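Local coordinates for glycosyl hydrolases family 31 family protein (Aspergillus niger, PDB 6DRU), which catalyses the hydrolytic release of alpha-xylose from the non-reducing terminal glucose of xyloglucan oligosaccharides, as a retaining-type family 31 alpha-xylosidase, at residues T109-N113 against N184-A188; Q254-E260 against Y568-P574; N271-I277 against E573-Y577. One frame throughout, in Å; residues are numbered along the deposited sequence.

Contact 1: T109-N113 against N184-A188; sequences TLLTN and NKGYA. With MAN (alpha-D-mannopyranose), chain I; MAN (alpha-D-mannopyranose), chain B.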
loop_
_atom_site.group_PDB
_atom_site.type_symbol
_atom_site.label_atom_id
_atom_site.label_comp_id
_atom_site.label_asym_id
_atom_site.label_seq_id
_atom_site.Cartn_x
_atom_site.Cartn_y
_atom_site.Cartn_z
ATOM N N THR A 109 26.178 35.588 -3.292
ATOM C CA THR A 109 25.082 35.474 -2.341
ATOM C C THR A 109 24.489 34.077 -2.431
ATOM O O THR A 109 24.167 33.608 -3.527
ATOM C CB THR A 109 24.000 36.527 -2.619
ATOM O OG1 THR A 109 24.478 37.822 -2.232
ATOM C CG2 THR A 109 22.721 36.210 -1.855
ATOM N N LEU A 110 24.345 33.416 -1.284
ATOM C CA LEU A 110 23.755 32.083 -1.254
ATOM C C LEU A 110 22.254 32.187 -1.491
ATOM O O LEU A 110 21.523 32.742 -0.662
ATOM C CB LEU A 110 24.045 31.396 0.076
ATOM C CG LEU A 110 23.295 30.073 0.257
ATOM C CD1 LEU A 110 23.844 29.014 -0.686
ATOM C CD2 LEU A 110 23.359 29.595 1.690
ATOM N N LEU A 111 21.791 31.656 -2.623
ATOM C CA LEU A 111 20.357 31.607 -2.892
ATOM C C LEU A 111 19.673 30.573 -2.006
ATOM O O LEU A 111 18.740 30.893 -1.259
ATOM C CB LEU A 111 20.118 31.305 -4.372
ATOM C CG LEU A 111 20.831 32.236 -5.350
ATOM C CD1 LEU A 111 20.696 31.709 -6.759
ATOM C CD2 LEU A 111 20.279 33.648 -5.253
ATOM N N THR A 112 20.127 29.323 -2.080
ATOM C CA THR A 112 19.645 28.242 -1.229
ATOM C C THR A 112 20.556 27.042 -1.428
ATOM O O THR A 112 21.224 26.913 -2.459
ATOM C CB THR A 112 18.194 27.857 -1.545
ATOM O OG1 THR A 112 17.793 26.769 -0.701
ATOM C CG2 THR A 112 18.057 27.439 -3.003
ATOM N N ASN A 113 20.579 26.170 -0.426
ATOM C CA ASN A 113 21.246 24.881 -0.521
ATOM C C ASN A 113 20.311 23.804 0.009
ATOM O O ASN A 113 19.221 24.090 0.513
ATOM C CB ASN A 113 22.589 24.877 0.231
ATOM C CG ASN A 113 22.472 25.367 1.663
ATOM O OD1 ASN A 113 21.395 25.357 2.255
ATOM N ND2 ASN A 113 23.592 25.803 2.226
ATOM N N ASN A 184 12.585 36.959 -2.769
ATOM C CA ASN A 184 13.214 38.273 -2.758
ATOM C C ASN A 184 14.731 38.200 -2.641
ATOM O O ASN A 184 15.393 39.233 -2.785
ATOM C CB ASN A 184 12.635 39.131 -1.629
ATOM C CG ASN A 184 12.791 38.491 -0.268
ATOM O OD1 ASN A 184 13.131 37.313 -0.157
ATOM N ND2 ASN A 184 12.542 39.265 0.781
ATOM N N LYS A 185 15.298 37.017 -2.394
ATOM C CA LYS A 185 16.747 36.862 -2.440
ATOM C C LYS A 185 17.299 36.949 -3.856
ATOM O O LYS A 185 18.521 37.021 -4.022
ATOM C CB LYS A 185 17.162 35.531 -1.813
ATOM C CG LYS A 185 17.192 35.546 -0.298
ATOM C CD LYS A 185 17.919 34.331 0.249
ATOM C CE LYS A 185 17.952 34.353 1.767
ATOM N NZ LYS A 185 18.275 33.017 2.337
ATOM N N GLY A 186 16.438 36.943 -4.869
ATOM C CA GLY A 186 16.886 37.056 -6.239
ATOM C C GLY A 186 16.982 35.729 -6.961
ATOM O O GLY A 186 17.959 35.473 -7.670
ATOM N N TYR A 187 15.978 34.873 -6.792
ATOM C CA TYR A 187 15.952 33.627 -7.540
ATOM C C TYR A 187 14.520 33.128 -7.648
ATOM O O TYR A 187 13.668 33.451 -6.818
ATOM C CB TYR A 187 16.845 32.555 -6.901
ATOM C CG TYR A 187 16.318 31.969 -5.609
ATOM C CD1 TYR A 187 16.572 32.586 -4.391
ATOM C CD2 TYR A 187 15.582 30.789 -5.606
ATOM C CE1 TYR A 187 16.102 32.052 -3.206
ATOM C CE2 TYR A 187 15.105 30.247 -4.425
ATOM C CZ TYR A 187 15.369 30.884 -3.229
ATOM O OH TYR A 187 14.900 30.354 -2.049
ATOM N N ALA A 188 14.272 32.340 -8.690
ATOM C CA ALA A 188 12.997 31.678 -8.900
ATOM C C ALA A 188 13.220 30.171 -8.932
ATOM O O ALA A 188 14.330 29.693 -9.179
ATOM C CB ALA A 188 12.322 32.151 -10.194
HETATM C C1 MAN I . 24.631 29.816 5.404
HETATM C C2 MAN I . 24.054 28.418 5.503
HETATM C C3 MAN I . 25.143 27.382 5.316
HETATM C C4 MAN I . 25.974 27.709 4.098
HETATM C C5 MAN I . 26.453 29.138 4.206
HETATM C C6 MAN I . 27.356 29.479 3.039
HETATM O O2 MAN I . 23.054 28.232 4.530
HETATM O O3 MAN I . 24.549 26.116 5.157
HETATM O O4 MAN I . 27.078 26.839 4.037
HETATM O O5 MAN I . 25.335 29.990 4.197
HETATM O O6 MAN I . 28.010 30.702 3.293
HETATM C C1 MAN B . 24.590 25.349 6.366
HETATM C C2 MAN B . 24.785 23.909 5.949
HETATM C C3 MAN B . 23.594 23.458 5.128
HETATM C C4 MAN B . 22.305 23.778 5.851
HETATM C C5 MAN B . 22.312 25.220 6.309
HETATM C C6 MAN B . 21.044 25.499 7.085
HETATM O O2 MAN B . 24.906 23.100 7.096
HETATM O O3 MAN B . 23.671 22.069 4.911
HETATM O O4 MAN B . 21.221 23.575 4.977
HETATM O O5 MAN B . 23.422 25.452 7.142
HETATM O O6 MAN B . 21.218 25.083 8.421
#
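L111 and Y187 lie alongside each other, running opposite ways, a simple case of apolar packing between 109-113 and 184-188. CB of L111 lies 3.8 Å from CD1 of Y187, while both methyls of L111 come close to CB of Y187. The ring of Y187 also passes the backbone, its CE1 3.5 Å from O of L111. With CG of Y187 set between its backbone N and carbonyl carbon (chi1 72°), the ring is swung towards the strand. The aliphatic run of K185 adds a second layer, CD of K185 standing 3.8 Å from O of L111. Strand 108-113 is an edge strand of a four-stranded antiparallel sheet, and at L111 and T112 it carries a classic beta bulge opposite F99; strand 187-191 belongs to a separate eight-stranded mixed sheet. Polar ends are held farther out: the hydroxyl of Y187 is hydrogen-bonded to E147, NZ of K185 to T144, and OG1 of T112 to the carbonyl of S142. O of K185 accepts from NH2 of R101 in the four-stranded sheet. Beyond the bulge, ND2 of N113 donates to O3 of a mannose of an attached glycan at 3.1 Å, and its OD1 is hydrogen-bonded to S142.

Contact 2: Q254-E260 against Y568-P574; sequences QSKLRYE and YTCANEP. With NAG (2-acetamido-2-deoxy-beta-D-glucopyranose), chain D; BMA (beta-D-mannopyranose), chain C; MAN (alpha-D-mannopyranose), chain E.
With CG of K256 between its backbone N and carbonyl carbon (chi1 77°) and the chain extended beyond it, NZ reaches T569 and C570, while the anti setting of Y568 (chi1 -175°) brings one face of its ring against CG of E260. NZ of K256 donates to O of C570 at 3.0 Å, approaching from above the carbonyl plane, and to a water that donates to O of R258 and accepts from N of T569. The backbone N of R258, which follows a cis peptide, donates to OG1 of T569 at 3.0 Å. NE2 of Q254 reaches O of N572 at 3.1 Å in a nearly straight bond, and ND2 of N572 returns one to O of S255 at 3.2 Å. OE1 of Q254 is also hydrogen-bonded to Y252, and ND2 of N572 to OG1 of T556. OE1 of E573 is gripped from opposite faces of its carboxylate, by OH of Y259 at 3.0 Å and by N of N572. CG of E260 lies 3.6 Å from the ring centroid of Y568, and its carboxylate turns to a mannose of an attached glycan. These loops follow strands 252-254 and 554-555 of the TIM barrel, and L257 touches the bound xylose. The buried ammonium of K256 thus meets mainly neutral oxygens, with E573 nearby but not in contact and E264 in a long, weak ion pair; both carboxylates probably favour its charge.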
loop_
_atom_site.group_PDB
_atom_site.type_symbol
_atom_site.label_atom_id
_atom_site.label_comp_id
_atom_site.label_asym_id
_atom_site.label_seq_id
_atom_site.Cartn_x
_atom_site.Cartn_y
_atom_site.Cartn_z
ATOM N N GLN A 254 -19.926 40.068 -21.452
ATOM C CA GLN A 254 -21.190 39.920 -20.743
ATOM C C GLN A 254 -21.450 38.447 -20.451
ATOM O O GLN A 254 -21.339 37.602 -21.343
ATOM C CB GLN A 254 -22.338 40.505 -21.564
ATOM C CG GLN A 254 -23.698 40.397 -20.897
ATOM C CD GLN A 254 -23.787 41.216 -19.626
ATOM O OE1 GLN A 254 -23.285 42.339 -19.560
ATOM N NE2 GLN A 254 -24.423 40.656 -18.605
ATOM N N SER A 255 -21.797 38.147 -19.203
ATOM C CA SER A 255 -22.085 36.776 -18.806
ATOM C C SER A 255 -22.919 36.797 -17.537
ATOM O O SER A 255 -22.966 37.800 -16.819
ATOM C CB SER A 255 -20.799 35.971 -18.587
ATOM O OG SER A 255 -21.090 34.669 -18.112
ATOM N N LYS A 256 -23.579 35.672 -17.275
ATOM C CA LYS A 256 -24.324 35.467 -16.039
ATOM C C LYS A 256 -24.727 34.001 -15.971
ATOM O O LYS A 256 -24.514 33.232 -16.911
ATOM C CB LYS A 256 -25.559 36.366 -15.948
ATOM C CG LYS A 256 -26.732 35.901 -16.793
ATOM C CD LYS A 256 -28.018 36.571 -16.345
ATOM C CE LYS A 256 -29.235 35.900 -16.955
ATOM N NZ LYS A 256 -30.500 36.391 -16.342
ATOM N N LEU A 257 -25.322 33.627 -14.845
ATOM C CA LEU A 257 -25.905 32.304 -14.659
ATOM C C LEU A 257 -27.417 32.491 -14.567
ATOM O O LEU A 257 -27.934 32.869 -13.512
ATOM C CB LEU A 257 -25.336 31.622 -13.415
ATOM C CG LEU A 257 -25.540 30.116 -13.187
ATOM C CD1 LEU A 257 -24.733 29.660 -11.986
ATOM C CD2 LEU A 257 -27.000 29.722 -12.998
ATOM N N ARG A 258 -28.131 32.236 -15.664
ATOM C CA ARG A 258 -27.567 31.861 -16.960
ATOM C C ARG A 258 -28.560 32.239 -18.055
ATOM O O ARG A 258 -29.757 32.359 -17.793
ATOM C CB ARG A 258 -27.261 30.358 -17.023
ATOM C CG ARG A 258 -28.466 29.455 -16.811
ATOM C CD ARG A 258 -28.045 27.996 -16.745
ATOM N NE ARG A 258 -29.182 27.095 -16.575
ATOM C CZ ARG A 258 -29.833 26.517 -17.581
ATOM N NH1 ARG A 258 -29.462 26.746 -18.835
ATOM N NH2 ARG A 258 -30.857 25.710 -17.336
ATOM N N TYR A 259 -28.074 32.429 -19.279
ATOM C CA TYR A 259 -28.965 32.634 -20.414
ATOM C C TYR A 259 -29.453 31.273 -20.894
ATOM O O TYR A 259 -28.658 30.440 -21.343
ATOM C CB TYR A 259 -28.258 33.410 -21.523
ATOM C CG TYR A 259 -27.719 34.739 -21.040
ATOM C CD1 TYR A 259 -28.581 35.745 -20.625
ATOM C CD2 TYR A 259 -26.354 34.982 -20.985
ATOM C CE1 TYR A 259 -28.098 36.957 -20.172
ATOM C CE2 TYR A 259 -25.861 36.192 -20.534
ATOM C CZ TYR A 259 -26.737 37.175 -20.127
ATOM O OH TYR A 259 -26.250 38.381 -19.680
ATOM N N GLU A 260 -30.765 31.053 -20.802
ATOM C CA GLU A 260 -31.315 29.704 -20.773
ATOM C C GLU A 260 -31.730 29.172 -22.140
ATOM O O GLU A 260 -31.603 27.967 -22.382
ATOM C CB GLU A 260 -32.505 29.668 -19.809
ATOM C CG GLU A 260 -32.946 28.281 -19.394
ATOM C CD GLU A 260 -34.144 27.803 -20.179
ATOM O OE1 GLU A 260 -34.534 28.498 -21.140
ATOM O OE2 GLU A 260 -34.694 26.735 -19.838
ATOM N N TYR A 568 -35.223 33.448 -16.890
ATOM C CA TYR A 568 -34.978 32.206 -16.164
ATOM C C TYR A 568 -34.270 32.471 -14.840
ATOM O O TYR A 568 -34.548 31.807 -13.835
ATOM C CB TYR A 568 -34.162 31.254 -17.041
ATOM C CG TYR A 568 -33.936 29.883 -16.449
ATOM C CD1 TYR A 568 -32.689 29.514 -15.963
ATOM C CD2 TYR A 568 -34.969 28.955 -16.376
ATOM C CE1 TYR A 568 -32.473 28.262 -15.422
ATOM C CE2 TYR A 568 -34.761 27.699 -15.837
ATOM C CZ TYR A 568 -33.512 27.359 -15.360
ATOM O OH TYR A 568 -33.296 26.112 -14.821
ATOM N N THR A 569 -33.351 33.435 -14.820
ATOM C CA THR A 569 -32.628 33.831 -13.618
ATOM C C THR A 569 -32.659 35.350 -13.500
ATOM O O THR A 569 -33.061 36.057 -14.428
ATOM C CB THR A 569 -31.173 33.335 -13.636
ATOM O OG1 THR A 569 -30.523 33.788 -14.831
ATOM C CG2 THR A 569 -31.128 31.818 -13.591
ATOM N N CYS A 570 -32.225 35.854 -12.347
ATOM C CA CYS A 570 -32.120 37.295 -12.166
ATOM C C CYS A 570 -31.061 37.877 -13.098
ATOM O O CYS A 570 -30.123 37.193 -13.518
ATOM C CB CYS A 570 -31.788 37.636 -10.713
ATOM S SG CYS A 570 -33.093 37.225 -9.519
ATOM N N ALA A 571 -31.223 39.157 -13.424
ATOM C CA ALA A 571 -30.424 39.793 -14.459
ATOM C C ALA A 571 -29.065 40.246 -13.928
ATOM O O ALA A 571 -28.837 40.359 -12.719
ATOM C CB ALA A 571 -31.172 40.988 -15.052
ATOM N N ASN A 572 -28.149 40.506 -14.873
ATOM C CA ASN A 572 -26.809 40.995 -14.558
ATOM C C ASN A 572 -26.299 41.924 -15.656
ATOM O O ASN A 572 -25.094 41.965 -15.930
ATOM C CB ASN A 572 -25.840 39.816 -14.350
ATOM C CG ASN A 572 -24.491 40.248 -13.793
ATOM O OD1 ASN A 572 -24.403 40.783 -12.688
ATOM N ND2 ASN A 572 -23.433 40.015 -14.562
ATOM N N GLU A 573 -27.195 42.669 -16.287
ATOM C CA GLU A 573 -26.877 43.541 -17.405
ATOM C C GLU A 573 -26.555 44.943 -16.908
ATOM O O GLU A 573 -26.944 45.325 -15.800
ATOM C CB GLU A 573 -28.050 43.579 -18.386
ATOM C CG GLU A 573 -28.260 42.291 -19.184
ATOM C CD GLU A 573 -28.741 41.129 -18.328
ATOM O OE1 GLU A 573 -27.931 40.224 -18.037
ATOM O OE2 GLU A 573 -29.926 41.129 -17.931
ATOM N N PRO A 574 -25.831 45.742 -17.703
ATOM C CA PRO A 574 -25.453 47.089 -17.242
ATOM C C PRO A 574 -26.637 47.997 -16.937
ATOM O O PRO A 574 -26.441 49.035 -16.292
ATOM C CB PRO A 574 -24.613 47.640 -18.405
ATOM C CG PRO A 574 -24.928 46.767 -19.572
ATOM C CD PRO A 574 -25.227 45.420 -19.006
HETATM C C1 NAG D . -33.766 21.226 -17.660
HETATM C C2 NAG D . -34.533 21.097 -18.958
HETATM C C3 NAG D . -34.981 22.413 -19.472
HETATM C C4 NAG D . -35.717 23.170 -18.388
HETATM C C5 NAG D . -34.801 23.301 -17.193
HETATM C C6 NAG D . -35.482 24.073 -16.083
HETATM C C7 NAG D . -33.890 19.101 -20.264
HETATM C C8 NAG D . -33.008 18.459 -21.313
HETATM N N2 NAG D . -33.714 20.471 -19.937
HETATM O O3 NAG D . -35.774 22.212 -20.619
HETATM O O4 NAG D . -36.093 24.445 -18.853
HETATM O O5 NAG D . -34.481 22.009 -16.737
HETATM O O6 NAG D . -35.167 23.484 -14.841
HETATM O O7 NAG D . -34.747 18.446 -19.705
HETATM C C1 BMA C . -37.515 24.258 -18.999
HETATM C C2 BMA C . -37.801 25.759 -19.077
HETATM C C3 BMA C . -39.292 25.962 -19.359
HETATM C C4 BMA C . -39.758 25.147 -20.575
HETATM C C5 BMA C . -39.349 23.677 -20.407
HETATM C C6 BMA C . -39.681 22.826 -21.620
HETATM O O2 BMA C . -37.087 26.295 -20.176
HETATM O O3 BMA C . -39.619 27.336 -19.533
HETATM O O4 BMA C . -41.169 25.230 -20.697
HETATM O O5 BMA C . -37.931 23.616 -20.185
HETATM O O6 BMA C . -39.498 23.614 -22.788
HETATM C C1 MAN E . -40.615 27.827 -18.629
HETATM C C2 MAN E . -41.126 29.117 -19.231
HETATM C C3 MAN E . -40.078 30.204 -19.093
HETATM C C4 MAN E . -39.543 30.256 -17.679
HETATM C C5 MAN E . -39.143 28.864 -17.245
HETATM C C6 MAN E . -38.573 28.888 -15.845
HETATM O O2 MAN E . -42.312 29.508 -18.577
HETATM O O3 MAN E . -40.653 31.446 -19.427
HETATM O O4 MAN E . -38.416 31.096 -17.632
HETATM O O5 MAN E . -40.279 28.035 -17.279
HETATM O O6 MAN E . -37.997 27.634 -15.550
HETATM O O HOH W 1 -32.000 34.232 -17.317
#

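Contact 3: N271-I277 against E573-Y577; sequences NFHDRNI and EPWSY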
loop_
_atom_site.group_PDB
_atom_site.type_symbol
_atom_site.label_atom_id
_atom_site.label_comp_id
_atom_site.label_asym_id
_atom_site.label_seq_id
_atom_site.Cartn_x
_atom_site.Cartn_y
_atom_site.Cartn_z
ATOM N N ASN A 271 -30.873 44.192 -27.097
ATOM C CA ASN A 271 -30.850 45.247 -26.090
ATOM C C ASN A 271 -29.572 46.073 -26.183
ATOM O O ASN A 271 -29.616 47.307 -26.131
ATOM C CB ASN A 271 -31.002 44.643 -24.696
ATOM C CG ASN A 271 -32.390 44.837 -24.129
ATOM O OD1 ASN A 271 -32.651 45.808 -23.418
ATOM N ND2 ASN A 271 -33.292 43.913 -24.441
ATOM N N PHE A 272 -28.419 45.408 -26.306
ATOM C CA PHE A 272 -27.166 46.137 -26.481
ATOM C C PHE A 272 -27.200 46.989 -27.742
ATOM O O PHE A 272 -26.687 48.114 -27.756
ATOM C CB PHE A 272 -25.989 45.163 -26.526
ATOM C CG PHE A 272 -25.525 44.708 -25.174
ATOM C CD1 PHE A 272 -24.661 45.488 -24.425
ATOM C CD2 PHE A 272 -25.952 43.499 -24.652
ATOM C CE1 PHE A 272 -24.230 45.072 -23.180
ATOM C CE2 PHE A 272 -25.526 43.078 -23.407
ATOM C CZ PHE A 272 -24.664 43.866 -22.671
ATOM N N HIS A 273 -27.813 46.471 -28.808
ATOM C CA HIS A 273 -27.868 47.204 -30.068
ATOM C C HIS A 273 -28.794 48.410 -29.965
ATOM O O HIS A 273 -28.430 49.520 -30.369
ATOM C CB HIS A 273 -28.321 46.272 -31.192
ATOM C CG HIS A 273 -28.585 46.974 -32.488
ATOM N ND1 HIS A 273 -29.858 47.224 -32.951
ATOM C CD2 HIS A 273 -27.739 47.479 -33.417
ATOM C CE1 HIS A 273 -29.786 47.853 -34.110
ATOM N NE2 HIS A 273 -28.512 48.019 -34.415
ATOM N N ASP A 274 -29.998 48.210 -29.426
ATOM C CA ASP A 274 -30.960 49.304 -29.347
ATOM C C ASP A 274 -30.470 50.408 -28.415
ATOM O O ASP A 274 -30.679 51.595 -28.688
ATOM C CB ASP A 274 -32.321 48.776 -28.891
ATOM C CG ASP A 274 -32.957 47.837 -29.903
ATOM O OD1 ASP A 274 -32.401 47.685 -31.013
ATOM O OD2 ASP A 274 -34.017 47.252 -29.587
ATOM N N ARG A 275 -29.811 50.038 -27.317
ATOM C CA ARG A 275 -29.292 51.018 -26.370
ATOM C C ARG A 275 -27.932 51.568 -26.771
ATOM O O ARG A 275 -27.418 52.456 -26.082
ATOM C CB ARG A 275 -29.194 50.405 -24.971
ATOM C CG ARG A 275 -30.517 49.965 -24.373
ATOM C CD ARG A 275 -30.287 49.256 -23.051
ATOM N NE ARG A 275 -31.525 48.760 -22.459
ATOM C CZ ARG A 275 -32.126 49.322 -21.416
ATOM N NH1 ARG A 275 -31.598 50.398 -20.850
ATOM N NH2 ARG A 275 -33.249 48.807 -20.935
ATOM N N ASN A 276 -27.343 51.063 -27.857
ATOM C CA ASN A 276 -26.043 51.524 -28.347
ATOM C C ASN A 276 -24.951 51.366 -27.286
ATOM O O ASN A 276 -24.090 52.233 -27.119
ATOM C CB ASN A 276 -26.122 52.972 -28.839
ATOM C CG ASN A 276 -25.142 53.263 -29.959
ATOM O OD1 ASN A 276 -24.880 52.411 -30.808
ATOM N ND2 ASN A 276 -24.592 54.472 -29.964
ATOM N N ILE A 277 -24.985 50.250 -26.566
ATOM C CA ILE A 277 -23.982 49.926 -25.553
ATOM C C ILE A 277 -23.059 48.857 -26.128
ATOM O O ILE A 277 -23.549 47.796 -26.547
ATOM C CB ILE A 277 -24.626 49.451 -24.244
ATOM C CG1 ILE A 277 -25.586 50.511 -23.705
ATOM C CG2 ILE A 277 -23.555 49.129 -23.213
ATOM C CD1 ILE A 277 -26.231 50.137 -22.389
ATOM N N GLU A 573 -27.195 42.669 -16.287
ATOM C CA GLU A 573 -26.877 43.541 -17.405
ATOM C C GLU A 573 -26.555 44.943 -16.908
ATOM O O GLU A 573 -26.944 45.325 -15.800
ATOM C CB GLU A 573 -28.050 43.579 -18.386
ATOM C CG GLU A 573 -28.260 42.291 -19.184
ATOM C CD GLU A 573 -28.741 41.129 -18.328
ATOM O OE1 GLU A 573 -27.931 40.224 -18.037
ATOM O OE2 GLU A 573 -29.926 41.129 -17.931
ATOM N N PRO A 574 -25.831 45.742 -17.703
ATOM C CA PRO A 574 -25.453 47.089 -17.242
ATOM C C PRO A 574 -26.637 47.997 -16.937
ATOM O O PRO A 574 -26.441 49.035 -16.292
ATOM C CB PRO A 574 -24.613 47.640 -18.405
ATOM C CG PRO A 574 -24.928 46.767 -19.572
ATOM C CD PRO A 574 -25.227 45.420 -19.006
ATOM N N TRP A 575 -27.845 47.645 -17.369
ATOM C CA TRP A 575 -29.044 48.416 -17.073
ATOM C C TRP A 575 -29.904 47.776 -15.991
ATOM O O TRP A 575 -31.041 48.208 -15.782
ATOM C CB TRP A 575 -29.871 48.603 -18.346
ATOM C CG TRP A 575 -30.085 47.327 -19.083
ATOM C CD1 TRP A 575 -31.059 46.400 -18.853
ATOM C CD2 TRP A 575 -29.307 46.830 -20.177
ATOM N NE1 TRP A 575 -30.933 45.355 -19.734
ATOM C CE2 TRP A 575 -29.866 45.595 -20.560
ATOM C CE3 TRP A 575 -28.192 47.310 -20.871
ATOM C CZ2 TRP A 575 -29.348 44.833 -21.605
ATOM C CZ3 TRP A 575 -27.679 46.552 -21.909
ATOM C CH2 TRP A 575 -28.257 45.327 -22.267
ATOM N N SER A 576 -29.394 46.757 -15.304
ATOM C CA SER A 576 -30.177 45.993 -14.343
ATOM C C SER A 576 -29.888 46.373 -12.897
ATOM O O SER A 576 -30.345 45.677 -11.984
ATOM C CB SER A 576 -29.937 44.495 -14.549
ATOM O OG SER A 576 -30.197 44.116 -15.890
ATOM N N TYR A 577 -29.148 47.455 -12.662
ATOM C CA TYR A 577 -28.710 47.819 -11.318
ATOM C C TYR A 577 -29.217 49.195 -10.905
ATOM O O TYR A 577 -28.563 49.900 -10.135
ATOM C CB TYR A 577 -27.186 47.755 -11.218
ATOM C CG TYR A 577 -26.647 46.347 -11.275
ATOM C CD1 TYR A 577 -26.440 45.710 -12.492
ATOM C CD2 TYR A 577 -26.355 45.649 -10.111
ATOM C CE1 TYR A 577 -25.955 44.421 -12.548
ATOM C CE2 TYR A 577 -25.867 44.360 -10.157
ATOM C CZ TYR A 577 -25.669 43.750 -11.378
ATOM O OH TYR A 577 -25.184 42.465 -11.428
#
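Helix 262-274 ends in a Schellman motif, with N276 at positive phi, and meets a type I beta turn from E573 to S576 that carries W575 towards it. The indole illustrates how one flat side chain can use both its face and its edge. Over one face the guanidinium of R275 lies flat, the planes only 8° apart, and CZ of R275 stands 4.0 Å from the centroid of the five-membered ring of W575 in a cation-pi interaction. Farther back along the same side chain, CD of R275 makes a CH-pi contact with the six-membered ring. CB of N271 is 3.5 Å from CZ2 of W575; its OD1 lies over the face shared with R275 and accepts a weak hydrogen bond from NE of R275 in the guanidinium plane, which probably helps to fix the rotation of that group. Both segments belong to the TIM-barrel domain, the helix following strand 252-254 and the turn preceding helix 582-594. The benzene edge of W575 points into the face of F272 in a T-shaped pair, with planes at 65° and CH2 of W575 3.7 Å from CE2 of F272. CZ of F272 also rests against P574, 4.0 Å from its CD. I277 comes in at the indole edge, its CD1 3.8 Å from CE3 of W575. With CG of W575 between its backbone N and carbonyl carbon (chi1 49°), the ring is carried back over its own turn, and CB of E573 and CD of P574 lie against the face opposite R275. Beyond them, V586 of helix 582-594 packs on I277.

From the N terminus, contact 1 comes first: it closes a loop of some 70 residues, rich in strand and without helix, and joins the four-stranded sheet to the eight-stranded one. It is in series with the others, complete before contact 2 opens, and its centre lies about 48 Å from that of contact 2 and 52 Å from that of contact 3, across the centre of the chain. Contacts 2 and 3 both span most of the TIM-barrel domain; they overlap and end on the same stretch, 568-577, sharing E573 and P574, so neither is cleanly nested in the other. The loop after strand 252-254 and then helix 262-274 are thus tied to the loop that leads into helix 582-594.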